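Long-range contact in telomerase reverse transcriptase (Candida tropicalis MYA-3404, PDB 6ZD1), which probably extends chromosome ends as a reverse transcriptase, adding simple telomeric repeats by copying a template within the enzyme's RNA component: residues 331-340 with 502-511. Sequence-based numbering, arbitrary orientation.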
ATOM      1  N   PRO A 331      35.015  -7.389  17.881  1.00 73.35           N
ATOM      2  CA  PRO A 331      35.704  -6.170  18.306  1.00 74.76           C
ATOM      3  C   PRO A 331      34.707  -5.120  18.776  1.00 76.58           C
ATOM      4  O   PRO A 331      33.493  -5.241  18.599  1.00 75.48           O
ATOM      5  CB  PRO A 331      36.432  -5.697  17.038  1.00 75.25           C
ATOM      6  CG  PRO A 331      36.194  -6.769  15.994  1.00 75.42           C
ATOM      7  CD  PRO A 331      34.969  -7.511  16.416  1.00 72.39           C
ATOM      8  N   VAL A 332      35.249  -4.070  19.386  1.00 74.78           N
ATOM      9  CA  VAL A 332      34.440  -2.897  19.692  1.00 77.75           C
ATOM     10  C   VAL A 332      34.028  -2.259  18.375  1.00 79.36           C
ATOM     11  O   VAL A 332      34.874  -1.934  17.534  1.00 80.31           O
ATOM     12  CB  VAL A 332      35.208  -1.909  20.581  1.00 75.95           C
ATOM     13  CG1 VAL A 332      34.361  -0.675  20.856  1.00 79.18           C
ATOM     14  CG2 VAL A 332      35.622  -2.585  21.882  1.00 77.57           C
ATOM     15  N   LEU A 333      32.722  -2.108  18.175  1.00 76.36           N
ATOM     16  CA  LEU A 333      32.162  -1.643  16.915  1.00 79.29           C
ATOM     17  C   LEU A 333      31.524  -0.275  17.095  1.00 72.34           C
ATOM     18  O   LEU A 333      30.940   0.016  18.142  1.00 73.04           O
ATOM     19  CB  LEU A 333      31.127  -2.630  16.374  1.00 71.11           C
ATOM     20  CG  LEU A 333      31.696  -3.999  16.004  1.00 80.11           C
ATOM     21  CD1 LEU A 333      30.582  -4.942  15.614  1.00 71.37           C
ATOM     22  CD2 LEU A 333      32.711  -3.863  14.879  1.00 82.76           C
ATOM     23  N   TYR A 334      31.649   0.560  16.071  1.00 73.23           N
ATOM     24  CA  TYR A 334      31.076   1.895  16.055  1.00 68.93           C
ATOM     25  C   TYR A 334      30.009   1.947  14.974  1.00 75.07           C
ATOM     26  O   TYR A 334      30.196   1.400  13.883  1.00 74.44           O
ATOM     27  CB  TYR A 334      32.155   2.953  15.790  1.00 71.15           C
ATOM     28  CG  TYR A 334      33.380   2.793  16.658  1.00 78.84           C
ATOM     29  CD1 TYR A 334      34.342   1.832  16.368  1.00 81.52           C
ATOM     30  CD2 TYR A 334      33.577   3.600  17.767  1.00 74.89           C
ATOM     31  CE1 TYR A 334      35.456   1.672  17.163  1.00 75.65           C
ATOM     32  CE2 TYR A 334      34.692   3.449  18.568  1.00 89.32           C
ATOM     33  CZ  TYR A 334      35.628   2.482  18.259  1.00 80.46           C
ATOM     34  OH  TYR A 334      36.743   2.323  19.048  1.00 84.43           O
HETATM   35  N   MSE A 335      28.880   2.569  15.284  1.00 69.47           N
HETATM   36  CA  MSE A 335      27.823   2.660  14.290  1.00 70.16           C
HETATM   37  C   MSE A 335      27.088   3.988  14.295  1.00 72.36           C
HETATM   38  O   MSE A 335      26.928   4.635  15.332  1.00 64.85           O
HETATM   39  CB  MSE A 335      26.828   1.516  14.462  1.00 88.51           C
HETATM   40  CG  MSE A 335      26.224   1.406  15.839  1.00 96.85           C
HETATM   41 SE   MSE A 335      25.033  -0.130  15.917  1.00148.16          SE
HETATM   42  CE  MSE A 335      26.325  -1.526  15.503  1.00 98.50           C
ATOM     43  N   ILE A 336      26.648   4.377  13.102  1.00 73.99           N
ATOM     44  CA  ILE A 336      26.020   5.667  12.854  1.00 67.43           C
ATOM     45  C   ILE A 336      24.838   5.443  11.917  1.00 72.85           C
ATOM     46  O   ILE A 336      24.951   4.701  10.934  1.00 60.36           O
ATOM     47  CB  ILE A 336      27.032   6.665  12.252  1.00 62.25           C
ATOM     48  CG1 ILE A 336      26.350   7.968  11.838  1.00 66.62           C
ATOM     49  CG2 ILE A 336      27.795   6.035  11.093  1.00 67.88           C
ATOM     50  CD1 ILE A 336      26.243   8.957  12.962  1.00 65.41           C
ATOM     51  N   LYS A 337      23.691   6.034  12.244  1.00 73.00           N
ATOM     52  CA  LYS A 337      22.538   6.039  11.352  1.00 63.84           C
ATOM     53  C   LYS A 337      22.169   7.476  11.016  1.00 62.06           C
ATOM     54  O   LYS A 337      22.282   8.372  11.862  1.00 59.84           O
ATOM     55  CB  LYS A 337      21.332   5.304  11.960  1.00 65.76           C
ATOM     56  CG  LYS A 337      20.536   6.110  12.970  1.00 72.05           C
ATOM     57  CD  LYS A 337      19.242   5.412  13.334  1.00 69.94           C
ATOM     58  CE  LYS A 337      18.411   6.264  14.274  1.00 68.70           C
ATOM     59  NZ  LYS A 337      17.141   5.587  14.648  1.00 71.51           N
ATOM     60  N   PHE A 338      21.736   7.692   9.775  1.00 62.19           N
ATOM     61  CA  PHE A 338      21.382   9.023   9.306  1.00 62.25           C
ATOM     62  C   PHE A 338      20.418   8.885   8.135  1.00 67.16           C
ATOM     63  O   PHE A 338      20.511   7.928   7.364  1.00 59.05           O
ATOM     64  CB  PHE A 338      22.629   9.833   8.914  1.00 53.73           C
ATOM     65  CG  PHE A 338      23.499   9.175   7.868  1.00 60.01           C
ATOM     66  CD1 PHE A 338      24.467   8.243   8.224  1.00 73.43           C
ATOM     67  CD2 PHE A 338      23.367   9.511   6.530  1.00 57.30           C
ATOM     68  CE1 PHE A 338      25.272   7.645   7.261  1.00 64.65           C
ATOM     69  CE2 PHE A 338      24.168   8.920   5.564  1.00 68.82           C
ATOM     70  CZ  PHE A 338      25.125   7.986   5.933  1.00 64.71           C
ATOM     71  N   ASP A 339      19.464   9.810   8.048  1.00 61.34           N
ATOM     72  CA  ASP A 339      18.430   9.778   7.024  1.00 67.72           C
ATOM     73  C   ASP A 339      18.415  11.082   6.233  1.00 68.67           C
ATOM     74  O   ASP A 339      19.040  12.077   6.609  1.00 80.79           O
ATOM     75  CB  ASP A 339      17.049   9.514   7.640  1.00 67.23           C
ATOM     76  CG  ASP A 339      16.617  10.600   8.612  1.00 83.60           C
ATOM     77  OD1 ASP A 339      17.456  11.069   9.411  1.00 94.31           O
ATOM     78  OD2 ASP A 339      15.428  10.984   8.576  1.00 78.92           O
HETATM   79  N   MSE A 340      17.672  11.065   5.129  1.00 67.72           N
HETATM   80  CA  MSE A 340      17.572  12.224   4.246  1.00 78.47           C
HETATM   81  C   MSE A 340      16.271  12.999   4.446  1.00 71.64           C
HETATM   82  O   MSE A 340      15.207  12.411   4.665  1.00 71.66           O
HETATM   83  CB  MSE A 340      17.706  11.793   2.784  1.00 74.82           C
HETATM   84  CG  MSE A 340      19.034  11.115   2.459  1.00 72.30           C
HETATM   85 SE   MSE A 340      20.577  12.183   2.999  1.00127.88          SE
HETATM   86  CE  MSE A 340      22.011  11.036   2.345  1.00 77.18           C
ATOM     87  N   ASP A 502      15.654   5.937   2.233  1.00 73.42           N
ATOM     88  CA  ASP A 502      16.263   7.184   2.678  1.00 78.72           C
ATOM     89  C   ASP A 502      17.041   7.041   3.982  1.00 74.31           C
ATOM     90  O   ASP A 502      17.662   8.015   4.424  1.00 67.08           O
ATOM     91  CB  ASP A 502      15.207   8.302   2.806  1.00 65.51           C
ATOM     92  CG  ASP A 502      13.976   7.891   3.612  1.00 74.00           C
ATOM     93  OD1 ASP A 502      13.785   6.690   3.881  1.00 84.28           O
ATOM     94  OD2 ASP A 502      13.189   8.797   3.970  1.00 75.56           O
ATOM     95  N   ASP A 503      17.062   5.855   4.586  1.00 73.42           N
ATOM     96  CA  ASP A 503      17.754   5.623   5.849  1.00 77.63           C
ATOM     97  C   ASP A 503      19.087   4.914   5.624  1.00 73.05           C
ATOM     98  O   ASP A 503      19.183   3.972   4.831  1.00 70.17           O
ATOM     99  CB  ASP A 503      16.879   4.802   6.798  1.00 55.45           C
ATOM    100  CG  ASP A 503      15.541   5.459   7.072  1.00 54.04           C
ATOM    101  OD1 ASP A 503      15.519   6.558   7.664  1.00 81.03           O
ATOM    102  OD2 ASP A 503      14.508   4.880   6.676  1.00 72.22           O
ATOM    103  N   PHE A 504      20.108   5.352   6.354  1.00 58.70           N
ATOM    104  CA  PHE A 504      21.453   4.816   6.230  1.00 69.91           C
ATOM    105  C   PHE A 504      21.923   4.295   7.580  1.00 71.82           C
ATOM    106  O   PHE A 504      21.554   4.831   8.630  1.00 60.82           O
ATOM    107  CB  PHE A 504      22.442   5.875   5.730  1.00 67.67           C
ATOM    108  CG  PHE A 504      22.174   6.357   4.334  1.00 73.54           C
ATOM    109  CD1 PHE A 504      22.976   5.944   3.282  1.00 68.42           C
ATOM    110  CD2 PHE A 504      21.133   7.236   4.074  1.00 73.00           C
ATOM    111  CE1 PHE A 504      22.740   6.392   1.993  1.00 72.98           C
ATOM    112  CE2 PHE A 504      20.889   7.684   2.789  1.00 66.91           C
ATOM    113  CZ  PHE A 504      21.694   7.262   1.747  1.00 58.47           C
ATOM    114  N   ILE A 505      22.738   3.242   7.542  1.00 61.77           N
ATOM    115  CA  ILE A 505      23.424   2.746   8.729  1.00 53.37           C
ATOM    116  C   ILE A 505      24.834   2.354   8.320  1.00 62.35           C
ATOM    117  O   ILE A 505      25.057   1.851   7.213  1.00 62.93           O
ATOM    118  CB  ILE A 505      22.680   1.565   9.388  1.00 53.73           C
ATOM    119  CG1 ILE A 505      23.288   1.260  10.760  1.00 59.28           C
ATOM    120  CG2 ILE A 505      22.719   0.328   8.501  1.00 63.76           C
ATOM    121  CD1 ILE A 505      22.477   0.307  11.592  1.00 60.02           C
ATOM    122  N   PHE A 506      25.793   2.613   9.204  1.00 56.77           N
ATOM    123  CA  PHE A 506      27.188   2.295   8.937  1.00 70.25           C
ATOM    124  C   PHE A 506      27.814   1.754  10.211  1.00 72.17           C
ATOM    125  O   PHE A 506      27.845   2.448  11.230  1.00 71.18           O
ATOM    126  CB  PHE A 506      27.951   3.524   8.442  1.00 62.05           C
ATOM    127  CG  PHE A 506      29.427   3.307   8.335  1.00 71.31           C
ATOM    128  CD1 PHE A 506      29.948   2.513   7.326  1.00 68.53           C
ATOM    129  CD2 PHE A 506      30.296   3.887   9.246  1.00 66.86           C
ATOM    130  CE1 PHE A 506      31.310   2.305   7.222  1.00 72.37           C
ATOM    131  CE2 PHE A 506      31.661   3.684   9.147  1.00 70.76           C
ATOM    132  CZ  PHE A 506      32.169   2.891   8.135  1.00 72.73           C
ATOM    133  N   ILE A 507      28.317   0.526  10.146  1.00 62.27           N
ATOM    134  CA  ILE A 507      28.927  -0.151  11.283  1.00 69.34           C
ATOM    135  C   ILE A 507      30.387  -0.405  10.945  1.00 75.14           C
ATOM    136  O   ILE A 507      30.704  -0.845   9.834  1.00 73.52           O
ATOM    137  CB  ILE A 507      28.203  -1.466  11.615  1.00 60.43           C
ATOM    138  CG1 ILE A 507      26.706  -1.212  11.811  1.00 63.96           C
ATOM    139  CG2 ILE A 507      28.797  -2.104  12.862  1.00 73.36           C
ATOM    140  CD1 ILE A 507      25.891  -2.474  11.968  1.00 57.25           C
ATOM    141  N   THR A 508      31.272  -0.110  11.892  1.00 67.51           N
ATOM    142  CA  THR A 508      32.697  -0.248  11.648  1.00 77.61           C
ATOM    143  C   THR A 508      33.409  -0.539  12.960  1.00 81.98           C
ATOM    144  O   THR A 508      32.934  -0.175  14.039  1.00 77.55           O
ATOM    145  CB  THR A 508      33.266   1.017  10.995  1.00 73.47           C
ATOM    146  OG1 THR A 508      34.661   0.838  10.717  1.00 85.28           O
ATOM    147  CG2 THR A 508      33.080   2.215  11.915  1.00 75.86           C
ATOM    148  N   SER A 509      34.547  -1.224  12.853  1.00 80.89           N
ATOM    149  CA  SER A 509      35.493  -1.340  13.954  1.00 77.24           C
ATOM    150  C   SER A 509      36.577  -0.278  13.891  1.00 80.41           C
ATOM    151  O   SER A 509      37.262  -0.048  14.893  1.00 84.18           O
ATOM    152  CB  SER A 509      36.138  -2.728  13.967  1.00 78.59           C
ATOM    153  OG  SER A 509      36.916  -2.936  12.801  1.00 97.47           O
ATOM    154  N   ASN A 510      36.755   0.353  12.733  1.00 85.43           N
ATOM    155  CA  ASN A 510      37.778   1.373  12.532  1.00 83.00           C
ATOM    156  C   ASN A 510      37.197   2.732  12.905  1.00 86.24           C
ATOM    157  O   ASN A 510      36.386   3.296  12.162  1.00 80.17           O
ATOM    158  CB  ASN A 510      38.265   1.359  11.085  1.00 89.71           C
ATOM    159  CG  ASN A 510      39.581   2.086  10.904  1.00100.15           C
ATOM    160  OD1 ASN A 510      39.911   2.999  11.659  1.00 99.90           O
ATOM    161  ND2 ASN A 510      40.343   1.681   9.895  1.00108.62           N
ATOM    162  N   LYS A 511      37.609   3.258  14.061  1.00 84.92           N
ATOM    163  CA  LYS A 511      37.132   4.560  14.506  1.00 81.73           C
ATOM    164  C   LYS A 511      37.585   5.687  13.584  1.00 95.67           C
ATOM    165  O   LYS A 511      36.992   6.771  13.615  1.00 99.05           O
ATOM    166  CB  LYS A 511      37.613   4.826  15.937  1.00 87.62           C
ATOM    167  CG  LYS A 511      36.749   5.797  16.728  1.00 99.71           C
ATOM    168  CD  LYS A 511      37.272   5.979  18.149  1.00 98.90           C
ATOM    169  CE  LYS A 511      36.274   6.742  19.013  1.00106.49           C
ATOM    170  NZ  LYS A 511      35.861   8.036  18.395  1.00 98.51           N
TER
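F338 and F504 form a hydrogen-bonded pair of neighbouring antiparallel strands, their side chains on the same face of the sheet, and F504 lays its CB over one face of the F338 ring, 3.5 Å from the centroid. The contact exemplifies how pairing strands from distant parts of a sequence gathers acidic residues at one end of a sheet. The ring planes lie within 5° of parallel, but are slid so far apart that they barely overlap; the contact is therefore more CH-pi than stack. The first torsion of F338 sets CG between its backbone N and carbonyl carbon (chi1 57°), which swings the ring in under F504. The methyl CE of M340, a selenomethionine, reaches F504 CE2 at 3.6 Å. Further along, I336 CG2 sits in plane at the edge of the F506 ring, and at the far end the K511 side chain passes over one face of the Y334 ring, the two side chains crossing at about a right angle, with K511 CG 3.9 Å from the Y334 centroid (CH-pi). On the other face, selenomethionine M335 and I507 run side by side.

Y334, I336 and F338 each exchange paired backbone bonds with T508, F506 and F504, and M340 N donates to D502 O. Beyond T508 comes an ST turn, N510 N donating to T508 OG1.

The pairing sets D339, the motif A aspartate by sequence, beside D502 and D503, the motif C pair; in reverse transcriptases such aspartates hold the catalytic magnesium ions, so this end probably frames the palm's active site.

The two strands are the inner pair of a four-stranded antiparallel sheet, flanked by 495-500 and 539-541. Helix 511-520 packs against Y334, I336, F506 and T508, while strand 550-553 meets M335, K337, D503 and I505 on the opposite face.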